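Local coordinates for protein type II restriction enzyme ngomi (Neisseria gonorrhoeae, PDB 1FIU) that recognises the double-stranded DNA sequence 5'-GCCGGC-3' as a homotetramer and cleaves it after the first G with the help of magnesium ions, at residues Glu8-Phe12 / Lys275-Asp279; Phe69-Cys73 / Ser185-Thr189; Ile216-Glu222 / Ile238-Phe244. All blocks are in the same frame, centred on the assembly; numbering follows the deposited sequence.

Contact 1 (Glu8-Phe12 / Lys275-Asp279)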
loop_
_atom_site.group_PDB
_atom_site.type_symbol
_atom_site.label_atom_id
_atom_site.label_comp_id
_atom_site.label_asym_id
_atom_site.label_seq_id
_atom_site.Cartn_x
_atom_site.Cartn_y
_atom_site.Cartn_z
ATOM N N GLU I 8 -17.969 -32.415 -11.027
ATOM C CA GLU I 8 -18.362 -31.335 -10.119
ATOM C C GLU I 8 -18.614 -30.033 -10.884
ATOM O O GLU I 8 -19.507 -29.275 -10.539
ATOM C CB GLU I 8 -17.275 -31.088 -9.078
ATOM C CG GLU I 8 -17.172 -32.159 -8.010
ATOM C CD GLU I 8 -18.397 -32.221 -7.117
ATOM O OE1 GLU I 8 -19.012 -31.160 -6.861
ATOM O OE2 GLU I 8 -18.733 -33.333 -6.654
ATOM N N ARG I 9 -17.797 -29.772 -11.899
ATOM C CA ARG I 9 -17.947 -28.560 -12.707
ATOM C C ARG I 9 -19.286 -28.603 -13.440
ATOM O O ARG I 9 -19.978 -27.588 -13.544
ATOM C CB ARG I 9 -16.787 -28.453 -13.711
ATOM C CG ARG I 9 -16.726 -27.139 -14.495
ATOM C CD ARG I 9 -15.584 -27.186 -15.477
ATOM N NE ARG I 9 -15.334 -25.924 -16.163
ATOM C CZ ARG I 9 -15.861 -25.584 -17.341
ATOM N NH1 ARG I 9 -16.681 -26.414 -17.978
ATOM N NH2 ARG I 9 -15.548 -24.419 -17.885
ATOM N N ARG I 10 -19.664 -29.783 -13.923
ATOM C CA ARG I 10 -20.950 -29.904 -14.618
ATOM C C ARG I 10 -22.111 -29.724 -13.654
ATOM O O ARG I 10 -23.118 -29.117 -13.988
ATOM C CB ARG I 10 -21.026 -31.261 -15.337
ATOM C CG ARG I 10 -19.955 -31.357 -16.405
ATOM C CD ARG I 10 -19.991 -32.633 -17.241
ATOM N NE ARG I 10 -18.883 -32.637 -18.199
ATOM C CZ ARG I 10 -18.768 -33.490 -19.212
ATOM N NH1 ARG I 10 -19.696 -34.417 -19.413
ATOM N NH2 ARG I 10 -17.720 -33.417 -20.026
ATOM N N ILE I 11 -21.967 -30.236 -12.437
ATOM C CA ILE I 11 -23.001 -30.086 -11.432
ATOM C C ILE I 11 -23.182 -28.602 -11.109
ATOM O O ILE I 11 -24.296 -28.129 -10.908
ATOM C CB ILE I 11 -22.624 -30.881 -10.153
ATOM C CG1 ILE I 11 -22.749 -32.387 -10.437
ATOM C CG2 ILE I 11 -23.495 -30.460 -8.980
ATOM C CD1 ILE I 11 -22.188 -33.277 -9.334
ATOM N N PHE I 12 -22.070 -27.876 -11.046
ATOM C CA PHE I 12 -22.074 -26.441 -10.776
ATOM C C PHE I 12 -22.903 -25.727 -11.877
ATOM O O PHE I 12 -23.796 -24.934 -11.588
ATOM C CB PHE I 12 -20.601 -25.987 -10.744
ATOM C CG PHE I 12 -20.384 -24.500 -10.856
ATOM C CD1 PHE I 12 -20.605 -23.649 -9.775
ATOM C CD2 PHE I 12 -19.871 -23.966 -12.032
ATOM C CE1 PHE I 12 -20.318 -22.280 -9.857
ATOM C CE2 PHE I 12 -19.574 -22.587 -12.132
ATOM C CZ PHE I 12 -19.801 -21.757 -11.038
ATOM N N LYS I 275 -8.225 -17.940 -14.542
ATOM C CA LYS I 275 -8.274 -19.389 -14.663
ATOM C C LYS I 275 -9.733 -19.845 -14.716
ATOM O O LYS I 275 -10.640 -19.015 -14.754
ATOM C CB LYS I 275 -7.565 -20.050 -13.467
ATOM C CG LYS I 275 -6.074 -19.701 -13.348
ATOM C CD LYS I 275 -5.449 -20.372 -12.115
ATOM C CE LYS I 275 -3.979 -19.968 -11.918
ATOM N NZ LYS I 275 -3.328 -20.890 -10.897
ATOM N N ASP I 276 -9.952 -21.158 -14.717
ATOM C CA ASP I 276 -11.304 -21.703 -14.766
ATOM C C ASP I 276 -11.781 -22.004 -13.340
ATOM O O ASP I 276 -10.953 -22.213 -12.451
ATOM C CB ASP I 276 -11.322 -23.028 -15.531
ATOM C CG ASP I 276 -12.718 -23.606 -15.646
ATOM O OD1 ASP I 276 -13.581 -22.948 -16.263
ATOM O OD2 ASP I 276 -12.959 -24.706 -15.129
ATOM N N ILE I 277 -13.098 -22.055 -13.141
ATOM C CA ILE I 277 -13.658 -22.374 -11.813
ATOM C C ILE I 277 -13.052 -23.710 -11.297
ATOM O O ILE I 277 -12.811 -23.864 -10.096
ATOM C CB ILE I 277 -15.232 -22.476 -11.883
ATOM C CG1 ILE I 277 -15.836 -22.826 -10.519
ATOM C CG2 ILE I 277 -15.654 -23.525 -12.901
ATOM C CD1 ILE I 277 -15.651 -21.780 -9.497
ATOM N N SER I 278 -12.766 -24.656 -12.203
ATOM C CA SER I 278 -12.210 -25.953 -11.791
ATOM C C SER I 278 -10.779 -25.884 -11.242
ATOM O O SER I 278 -10.294 -26.834 -10.627
ATOM C CB SER I 278 -12.264 -26.982 -12.966
ATOM O OG SER I 278 -11.333 -26.677 -13.982
ATOM N N ASP I 279 -10.097 -24.775 -11.473
ATOM C CA ASP I 279 -8.733 -24.602 -10.967
ATOM C C ASP I 279 -8.761 -24.139 -9.508
ATOM O O ASP I 279 -7.771 -24.293 -8.765
ATOM C CB ASP I 279 -8.020 -23.534 -11.794
ATOM C CG ASP I 279 -7.737 -23.999 -13.197
ATOM O OD1 ASP I 279 -7.072 -25.038 -13.306
ATOM O OD2 ASP I 279 -8.178 -23.338 -14.168
#

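Contact 2 (Phe69-Cys73 / Ser185-Thr189). With MG (magnesium ion), chain Q; ACY (acetic acid), chain R; nucleotides of chain D.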
loop_
_atom_site.group_PDB
_atom_site.type_symbol
_atom_site.label_atom_id
_atom_site.label_comp_id
_atom_site.label_asym_id
_atom_site.label_seq_id
_atom_site.Cartn_x
_atom_site.Cartn_y
_atom_site.Cartn_z
ATOM N N PHE I 69 -25.652 -17.033 -7.034
ATOM C CA PHE I 69 -24.336 -17.339 -7.586
ATOM C C PHE I 69 -23.364 -17.593 -6.425
ATOM O O PHE I 69 -22.537 -18.496 -6.498
ATOM C CB PHE I 69 -23.844 -16.178 -8.489
ATOM C CG PHE I 69 -22.537 -16.464 -9.209
ATOM C CD1 PHE I 69 -22.402 -17.574 -10.050
ATOM C CD2 PHE I 69 -21.443 -15.601 -9.047
ATOM C CE1 PHE I 69 -21.213 -17.826 -10.720
ATOM C CE2 PHE I 69 -20.235 -15.850 -9.729
ATOM C CZ PHE I 69 -20.122 -16.964 -10.565
ATOM N N GLU I 70 -23.475 -16.802 -5.357
ATOM C CA GLU I 70 -22.605 -17.002 -4.207
ATOM C C GLU I 70 -22.853 -18.393 -3.627
ATOM O O GLU I 70 -21.923 -19.136 -3.341
ATOM C CB GLU I 70 -22.877 -15.973 -3.100
ATOM C CG GLU I 70 -22.430 -14.554 -3.398
ATOM C CD GLU I 70 -22.790 -13.577 -2.287
ATOM O OE1 GLU I 70 -23.314 -14.024 -1.238
ATOM O OE2 GLU I 70 -22.537 -12.360 -2.457
ATOM N N ALA I 71 -24.127 -18.731 -3.437
ATOM C CA ALA I 71 -24.461 -20.022 -2.842
ATOM C C ALA I 71 -23.959 -21.209 -3.668
ATOM O O ALA I 71 -23.369 -22.149 -3.139
ATOM C CB ALA I 71 -25.978 -20.124 -2.639
ATOM N N ILE I 72 -24.185 -21.157 -4.980
ATOM C CA ILE I 72 -23.762 -22.232 -5.865
ATOM C C ILE I 72 -22.228 -22.329 -5.939
ATOM O O ILE I 72 -21.677 -23.426 -5.992
ATOM C CB ILE I 72 -24.421 -22.033 -7.242
ATOM C CG1 ILE I 72 -25.932 -22.268 -7.063
ATOM C CG2 ILE I 72 -23.833 -22.972 -8.261
ATOM C CD1 ILE I 72 -26.810 -21.849 -8.249
ATOM N N CYS I 73 -21.546 -21.180 -5.940
ATOM C CA CYS I 73 -20.085 -21.192 -5.930
ATOM C C CYS I 73 -19.589 -21.848 -4.641
ATOM O O CYS I 73 -18.649 -22.659 -4.669
ATOM C CB CYS I 73 -19.538 -19.760 -6.017
ATOM S SG CYS I 73 -19.494 -19.106 -7.726
ATOM N N SER I 185 -14.576 -13.738 -3.330
ATOM C CA SER I 185 -15.535 -12.735 -3.743
ATOM C C SER I 185 -16.194 -13.231 -5.044
ATOM O O SER I 185 -15.510 -13.754 -5.925
ATOM C CB SER I 185 -14.788 -11.424 -3.989
ATOM O OG SER I 185 -15.515 -10.602 -4.879
ATOM N N CYS I 186 -17.519 -13.078 -5.147
ATOM C CA CYS I 186 -18.258 -13.508 -6.347
ATOM C C CYS I 186 -18.898 -12.308 -7.039
ATOM O O CYS I 186 -19.379 -11.386 -6.386
ATOM C CB CYS I 186 -19.400 -14.474 -5.966
ATOM S SG CYS I 186 -18.880 -15.993 -5.179
ATOM N N LYS I 187 -18.903 -12.338 -8.368
ATOM C CA LYS I 187 -19.554 -11.286 -9.146
ATOM C C LYS I 187 -20.245 -11.974 -10.325
ATOM O O LYS I 187 -19.575 -12.503 -11.205
ATOM C CB LYS I 187 -18.523 -10.274 -9.635
ATOM C CG LYS I 187 -17.862 -9.544 -8.465
ATOM C CD LYS I 187 -16.961 -8.386 -8.905
ATOM C CE LYS I 187 -16.460 -7.580 -7.692
ATOM N NZ LYS I 187 -17.613 -7.052 -6.894
ATOM N N TRP I 188 -21.581 -12.000 -10.319
ATOM C CA TRP I 188 -22.334 -12.668 -11.393
ATOM C C TRP I 188 -21.981 -11.991 -12.720
ATOM O O TRP I 188 -21.700 -12.663 -13.730
ATOM C CB TRP I 188 -23.833 -12.580 -11.082
ATOM C CG TRP I 188 -24.734 -13.079 -12.191
ATOM C CD1 TRP I 188 -25.686 -12.358 -12.846
ATOM C CD2 TRP I 188 -24.745 -14.392 -12.776
ATOM N NE1 TRP I 188 -26.289 -13.137 -13.815
ATOM C CE2 TRP I 188 -25.735 -14.386 -13.794
ATOM C CE3 TRP I 188 -24.014 -15.564 -12.544
ATOM C CZ2 TRP I 188 -26.006 -15.516 -14.581
ATOM C CZ3 TRP I 188 -24.280 -16.686 -13.325
ATOM C CH2 TRP I 188 -25.276 -16.648 -14.338
ATOM N N THR I 189 -22.011 -10.663 -12.705
ATOM C CA THR I 189 -21.588 -9.864 -13.867
ATOM C C THR I 189 -20.721 -8.738 -13.318
ATOM O O THR I 189 -20.697 -8.485 -12.109
ATOM C CB THR I 189 -22.763 -9.212 -14.621
ATOM O OG1 THR I 189 -23.441 -8.305 -13.756
ATOM C CG2 THR I 189 -23.733 -10.292 -15.130
HETATM MG MG MG Q . -19.712 -10.099 -4.601
HETATM C C ACY R . -17.155 -8.625 -3.597
HETATM O O ACY R . -17.636 -9.102 -4.733
HETATM O OXT ACY R . -17.687 -8.704 -2.480
HETATM C CH3 ACY R . -15.806 -7.931 -3.695
ATOM P P DC D 2 -23.278 -9.439 -7.936
ATOM O OP1 DC D 2 -23.036 -10.836 -8.324
ATOM O OP2 DC D 2 -22.140 -8.479 -7.858
ATOM O "O5'" DC D 2 -24.315 -8.799 -8.959
ATOM C "C5'" DC D 2 -25.549 -9.454 -9.197
ATOM C "C4'" DC D 2 -26.397 -8.662 -10.167
ATOM O "O4'" DC D 2 -26.759 -7.387 -9.600
ATOM C "C3'" DC D 2 -25.778 -8.388 -11.542
ATOM O "O3'" DC D 2 -26.742 -8.884 -12.508
ATOM C "C2'" DC D 2 -25.475 -6.892 -11.513
ATOM C "C1'" DC D 2 -26.467 -6.327 -10.509
ATOM N N1 DC D 2 -25.958 -5.195 -9.719
ATOM C C2 DC D 2 -26.569 -3.930 -9.845
ATOM O O2 DC D 2 -27.599 -3.822 -10.580
ATOM N N3 DC D 2 -26.045 -2.864 -9.170
ATOM C C4 DC D 2 -24.967 -3.036 -8.366
ATOM N N4 DC D 2 -24.461 -1.951 -7.727
ATOM C C5 DC D 2 -24.368 -4.314 -8.182
ATOM C C6 DC D 2 -24.882 -5.363 -8.875
ATOM P P DG D 3 -27.014 -8.162 -13.930
ATOM O OP1 DG D 3 -27.955 -9.101 -14.571
ATOM O OP2 DG D 3 -25.770 -7.762 -14.661
ATOM O "O5'" DG D 3 -27.761 -6.813 -13.565
ATOM C "C5'" DG D 3 -29.146 -6.782 -13.237
ATOM C "C4'" DG D 3 -29.847 -5.747 -14.089
ATOM O "O4'" DG D 3 -29.390 -4.422 -13.742
ATOM C "C3'" DG D 3 -29.602 -5.890 -15.588
ATOM O "O3'" DG D 3 -30.822 -5.586 -16.269
ATOM C "C2'" DG D 3 -28.461 -4.923 -15.867
ATOM C "C1'" DG D 3 -28.608 -3.856 -14.789
ATOM N N9 DG D 3 -27.327 -3.452 -14.211
ATOM C C8 DG D 3 -26.193 -4.221 -14.085
ATOM N N7 DG D 3 -25.190 -3.580 -13.536
ATOM C C5 DG D 3 -25.698 -2.315 -13.272
ATOM C C6 DG D 3 -25.087 -1.181 -12.671
ATOM O O6 DG D 3 -23.950 -1.080 -12.206
ATOM N N1 DG D 3 -25.955 -0.092 -12.624
ATOM C C2 DG D 3 -27.271 -0.107 -13.070
ATOM N N2 DG D 3 -27.966 1.035 -12.939
ATOM N N3 DG D 3 -27.853 -1.163 -13.603
ATOM C C4 DG D 3 -27.015 -2.219 -13.688
HETATM O O HOH W 1 -21.615 -11.261 -4.630
HETATM O O HOH W 2 -20.200 -8.616 -6.092
#

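Contact 3 (Ile216-Glu222 / Ile238-Phe244)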
loop_
_atom_site.group_PDB
_atom_site.type_symbol
_atom_site.label_atom_id
_atom_site.label_comp_id
_atom_site.label_asym_id
_atom_site.label_seq_id
_atom_site.Cartn_x
_atom_site.Cartn_y
_atom_site.Cartn_z
ATOM N N ILE I 216 -7.039 -14.745 -1.576
ATOM C CA ILE I 216 -7.961 -13.652 -1.910
ATOM C C ILE I 216 -8.237 -13.849 -3.403
ATOM O O ILE I 216 -7.358 -13.585 -4.248
ATOM C CB ILE I 216 -7.331 -12.252 -1.663
ATOM C CG1 ILE I 216 -6.964 -12.089 -0.169
ATOM C CG2 ILE I 216 -8.341 -11.147 -2.026
ATOM C CD1 ILE I 216 -6.246 -10.805 0.148
ATOM N N VAL I 217 -9.440 -14.320 -3.724
ATOM C CA VAL I 217 -9.768 -14.596 -5.133
ATOM C C VAL I 217 -11.139 -14.059 -5.501
ATOM O O VAL I 217 -11.936 -13.704 -4.636
ATOM C CB VAL I 217 -9.746 -16.114 -5.403
ATOM C CG1 VAL I 217 -8.357 -16.686 -5.085
ATOM C CG2 VAL I 217 -10.854 -16.814 -4.544
ATOM N N VAL I 218 -11.401 -13.989 -6.800
ATOM C CA VAL I 218 -12.691 -13.518 -7.291
ATOM C C VAL I 218 -13.200 -14.551 -8.283
ATOM O O VAL I 218 -12.426 -15.056 -9.085
ATOM C CB VAL I 218 -12.562 -12.177 -8.049
ATOM C CG1 VAL I 218 -13.917 -11.772 -8.594
ATOM C CG2 VAL I 218 -12.004 -11.098 -7.123
ATOM N N VAL I 219 -14.489 -14.887 -8.204
ATOM C CA VAL I 219 -15.092 -15.834 -9.166
ATOM C C VAL I 219 -16.166 -15.025 -9.893
ATOM O O VAL I 219 -16.938 -14.314 -9.266
ATOM C CB VAL I 219 -15.766 -17.035 -8.451
ATOM C CG1 VAL I 219 -16.498 -17.929 -9.504
ATOM C CG2 VAL I 219 -14.701 -17.854 -7.706
ATOM N N THR I 220 -16.225 -15.136 -11.217
ATOM C CA THR I 220 -17.194 -14.339 -11.957
ATOM C C THR I 220 -17.820 -15.076 -13.136
ATOM O O THR I 220 -17.229 -16.014 -13.680
ATOM C CB THR I 220 -16.500 -13.026 -12.474
ATOM O OG1 THR I 220 -17.485 -12.132 -13.009
ATOM C CG2 THR I 220 -15.455 -13.348 -13.554
ATOM N N ALA I 221 -19.031 -14.653 -13.515
ATOM C CA ALA I 221 -19.678 -15.231 -14.689
ATOM C C ALA I 221 -19.748 -14.156 -15.777
ATOM O O ALA I 221 -20.456 -14.322 -16.767
ATOM C CB ALA I 221 -21.069 -15.749 -14.359
ATOM N N GLU I 222 -19.006 -13.060 -15.603
ATOM C CA GLU I 222 -18.995 -11.989 -16.621
ATOM C C GLU I 222 -18.512 -12.571 -17.958
ATOM O O GLU I 222 -17.440 -13.187 -18.038
ATOM C CB GLU I 222 -18.082 -10.840 -16.160
ATOM C CG GLU I 222 -17.763 -9.815 -17.273
ATOM C CD GLU I 222 -19.020 -9.198 -17.867
ATOM O OE1 GLU I 222 -19.016 -8.932 -19.091
ATOM O OE2 GLU I 222 -20.004 -8.966 -17.123
ATOM N N ILE I 238 -5.674 -8.812 -5.483
ATOM C CA ILE I 238 -6.326 -10.050 -5.870
ATOM C C ILE I 238 -5.319 -11.104 -6.314
ATOM O O ILE I 238 -4.493 -10.861 -7.224
ATOM C CB ILE I 238 -7.321 -9.750 -7.040
ATOM C CG1 ILE I 238 -8.295 -8.645 -6.621
ATOM C CG2 ILE I 238 -8.052 -11.009 -7.481
ATOM C CD1 ILE I 238 -9.049 -8.897 -5.373
ATOM N N ASP I 239 -5.379 -12.283 -5.699
ATOM C CA ASP I 239 -4.446 -13.354 -6.066
ATOM C C ASP I 239 -4.638 -13.820 -7.510
ATOM O O ASP I 239 -3.664 -13.991 -8.250
ATOM C CB ASP I 239 -4.622 -14.592 -5.174
ATOM C CG ASP I 239 -4.310 -14.328 -3.699
ATOM O OD1 ASP I 239 -3.874 -13.224 -3.346
ATOM O OD2 ASP I 239 -4.522 -15.258 -2.908
ATOM N N CYS I 240 -5.894 -14.075 -7.871
ATOM C CA CYS I 240 -6.251 -14.570 -9.199
ATOM C C CYS I 240 -7.773 -14.506 -9.356
ATOM O O CYS I 240 -8.501 -14.495 -8.364
ATOM C CB CYS I 240 -5.786 -16.021 -9.347
ATOM S SG CYS I 240 -5.815 -16.626 -11.100
ATOM N N VAL I 241 -8.247 -14.451 -10.603
ATOM C CA VAL I 241 -9.682 -14.432 -10.886
ATOM C C VAL I 241 -10.035 -15.759 -11.548
ATOM O O VAL I 241 -9.237 -16.322 -12.306
ATOM C CB VAL I 241 -10.037 -13.239 -11.816
ATOM C CG1 VAL I 241 -11.504 -13.296 -12.269
ATOM C CG2 VAL I 241 -9.816 -11.940 -11.064
ATOM N N TYR I 242 -11.222 -16.274 -11.257
ATOM C CA TYR I 242 -11.654 -17.554 -11.810
ATOM C C TYR I 242 -12.976 -17.368 -12.545
ATOM O O TYR I 242 -13.905 -16.802 -11.990
ATOM C CB TYR I 242 -11.826 -18.572 -10.677
ATOM C CG TYR I 242 -10.511 -18.838 -9.974
ATOM C CD1 TYR I 242 -9.985 -17.916 -9.061
ATOM C CD2 TYR I 242 -9.772 -19.990 -10.260
ATOM C CE1 TYR I 242 -8.730 -18.139 -8.441
ATOM C CE2 TYR I 242 -8.521 -20.221 -9.647
ATOM C CZ TYR I 242 -8.010 -19.284 -8.740
ATOM O OH TYR I 242 -6.775 -19.512 -8.168
ATOM N N HIS I 243 -13.036 -17.837 -13.797
ATOM C CA HIS I 243 -14.226 -17.687 -14.624
ATOM C C HIS I 243 -15.117 -18.923 -14.506
ATOM O O HIS I 243 -14.620 -20.062 -14.511
ATOM C CB HIS I 243 -13.818 -17.477 -16.103
ATOM C CG HIS I 243 -14.939 -16.976 -16.970
ATOM N ND1 HIS I 243 -15.737 -17.813 -17.721
ATOM C CD2 HIS I 243 -15.443 -15.730 -17.131
ATOM C CE1 HIS I 243 -16.692 -17.102 -18.305
ATOM N NE2 HIS I 243 -16.536 -15.833 -17.964
ATOM N N PHE I 244 -16.428 -18.695 -14.437
ATOM C CA PHE I 244 -17.375 -19.791 -14.284
ATOM C C PHE I 244 -17.432 -20.770 -15.453
ATOM O O PHE I 244 -17.906 -21.899 -15.293
ATOM C CB PHE I 244 -18.790 -19.249 -13.982
ATOM C CG PHE I 244 -19.665 -19.065 -15.203
ATOM C CD1 PHE I 244 -20.877 -19.746 -15.302
ATOM C CD2 PHE I 244 -19.303 -18.178 -16.231
ATOM C CE1 PHE I 244 -21.726 -19.542 -16.396
ATOM C CE2 PHE I 244 -20.155 -17.975 -17.331
ATOM C CZ PHE I 244 -21.359 -18.655 -17.405
#

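Contact 1 (Glu8-Phe12 / Lys275-Asp279)
Ile-277 lays its CG1 branch over one face of the Phe-12 ring, a CH-pi contact 4.3 Å from CG1 to the ring centroid. CG1 sits off centre, nearest CE2 and CZ. The contact joins helix 4-18 to the end of strand 274-276, an outermost strand, within this chain, of the mixed sheet in this PDDEXK-clan nuclease. There the chain leaves the strand in an Asx turn. One helical turn before Phe-12, Arg-9 points the same way. CG stands anti to the backbone N (chi1 -173°) and the chain runs on extended to NE, which carries the guanidinium to Asp-276. The grip is side-on, one nitrogen to each carboxylate oxygen. Arg-9 NE reaches Asp-276 OD2 at 2.9 Å, and Arg-9 NH2 reaches Asp-276 OD1 at 2.9 Å, with the straighter N-H...O angle of 167°. The two planes are 38° apart, so the fork is twisted rather than flat. Arg-9 NH2 also forms a salt bridge with Glu-248, and Asp-276 OD1 takes the backbone N-H of Leu-246. Phe-76 of helix 62-81 meets both Phe-12 and Ile-277. Ser-278 OG also bonds to the backbone N of Ala-165 of the second subunit. Asp-276 OD2 has three donors: Arg-9 NE on its syn side, Ser-278 OG at its anti lone pair (2.8 Å), and Ser-278 N from above the carboxylate plane at 2.9 Å.

Contact 2 (Phe69-Cys73 / Ser185-Thr189)
Cys-186 binds magnesium through its backbone, not its sulfur: its O lies 2.2 Å from the metal, while its side chain points to helix 62-81. With SG anti to the carbonyl carbon (chi1 -61°), the sulfur lies 3.9 Å from Cys-73 CB and obliquely beside the Phe-69 ring. This places the helix against the end of strand 179-187 at the active site of a PDDEXK-clan nuclease. Phe-69 is held between two groups. Over one face comes the edge of Trp-188, an offset edge-to-face pair with planes at 63°; Trp-188 CE3 is 3.6 Å from Phe-69 CD1. Over the opposite face lies SG of Cys-73, from the next turn of the same helix. Glu-70 packs its CG on Cys-186 CB and extends toward the metal. Its OE2 accepts from a magnesium-bound water at 2.6 Å, and its OE1 is held by Gln-96. Asp-140 and a DNA phosphate complete the metal shell, where an acetate, probably from the crystallisation liquor, also binds. Trp-188 N donates almost straight (176°) to OP1 of DC2 in chain D, at 2.7 Å. Lys-187 NZ bonds the acetate oxygen at 3.0 Å and also Asn-197. The metal and one phosphate thus each take a main-chain group, Cys-186 O and Trp-188 N, while the Thr-189 hydroxyl bonds the next phosphate and the Cys-186 side chain is left to pack on the helix.

Contact 3 (Ile216-Glu222 / Ile238-Phe244)
Val-218 forms the apolar centre on one face of this parallel strand pair. Its CG2 packs on Ile-238 CG2 at 4.0 Å, and its CB lies against CG2 of Val-241. Ile-238 CD1 also reaches CG2 of Ile-216, and Thr-220 adds its methyl CG2 beside Val-241 CG1. On the other face Tyr-242 lies beside Val-217 and Val-219. Its ring leans back along the strand (chi1 -63°), which brings CE1 to 3.7 Å from Val-217 CG1. Val-219 CG2 touches Tyr-242 CB, while its CG1 faces Phe-69 and Cys-73 of helix 62-81. The two strands belong to a beta-alpha-beta unit, linked through helix 225-232. Their axes run 24° from parallel. Tyr-242 brackets Val-219 in the parallel pattern: its N donates to Val-218 O at 2.8 Å, and its O accepts from Thr-220 N. The bond from Val-218 N to Cys-240 O is weak. Beyond the strand ends, Ala-221 CB sits over one face of the Phe-244 ring, 3.7 Å from the centroid. At the start, Asp-239 closes a two-bond link with Ile-216. Its N donates to Ile-216 O at 2.8 Å, and its OD2 takes Ile-216 N from above the carboxylate plane at 2.9 Å. Asp-239 OD1 pairs with Arg-209 of the second subunit. At the far end, Thr-220 OG1 accepts from Glu-222 N in an ST turn and also bonds to Lys-187 O. His-243 NE2 donates to Glu-222 O at 2.8 Å; the oxygen lies in the ring plane, but the donor stands 41° out of the carbonyl plane. This bond implies that NE2 carries a proton, and it ties the turn after one strand to the end of the other.

In the fold
All three contacts reach one mixed sheet. Strand 179-187 of contact 2 is followed by 215-220 and 240-243 of contact 3, then by 274-276 of contact 1. Ser-185 O meets Val-219 N at 2.7 Å, and Lys-275 O meets His-243 N at 2.8 Å, both probable hydrogen bonds. Contacts 1 and 2 also touch between helices, with Phe-12 CD1 3.6 Å from Ile-72 CG2. Contact 2 lies at the magnesium site. The side chain of Val-218 in contact 3 is about 7 Å from a magnesium ion, and that of Phe-12 in contact 1 about 13 Å, nearest side-chain atom to metal. Contacts 1 and 3 instead touch the second subunit.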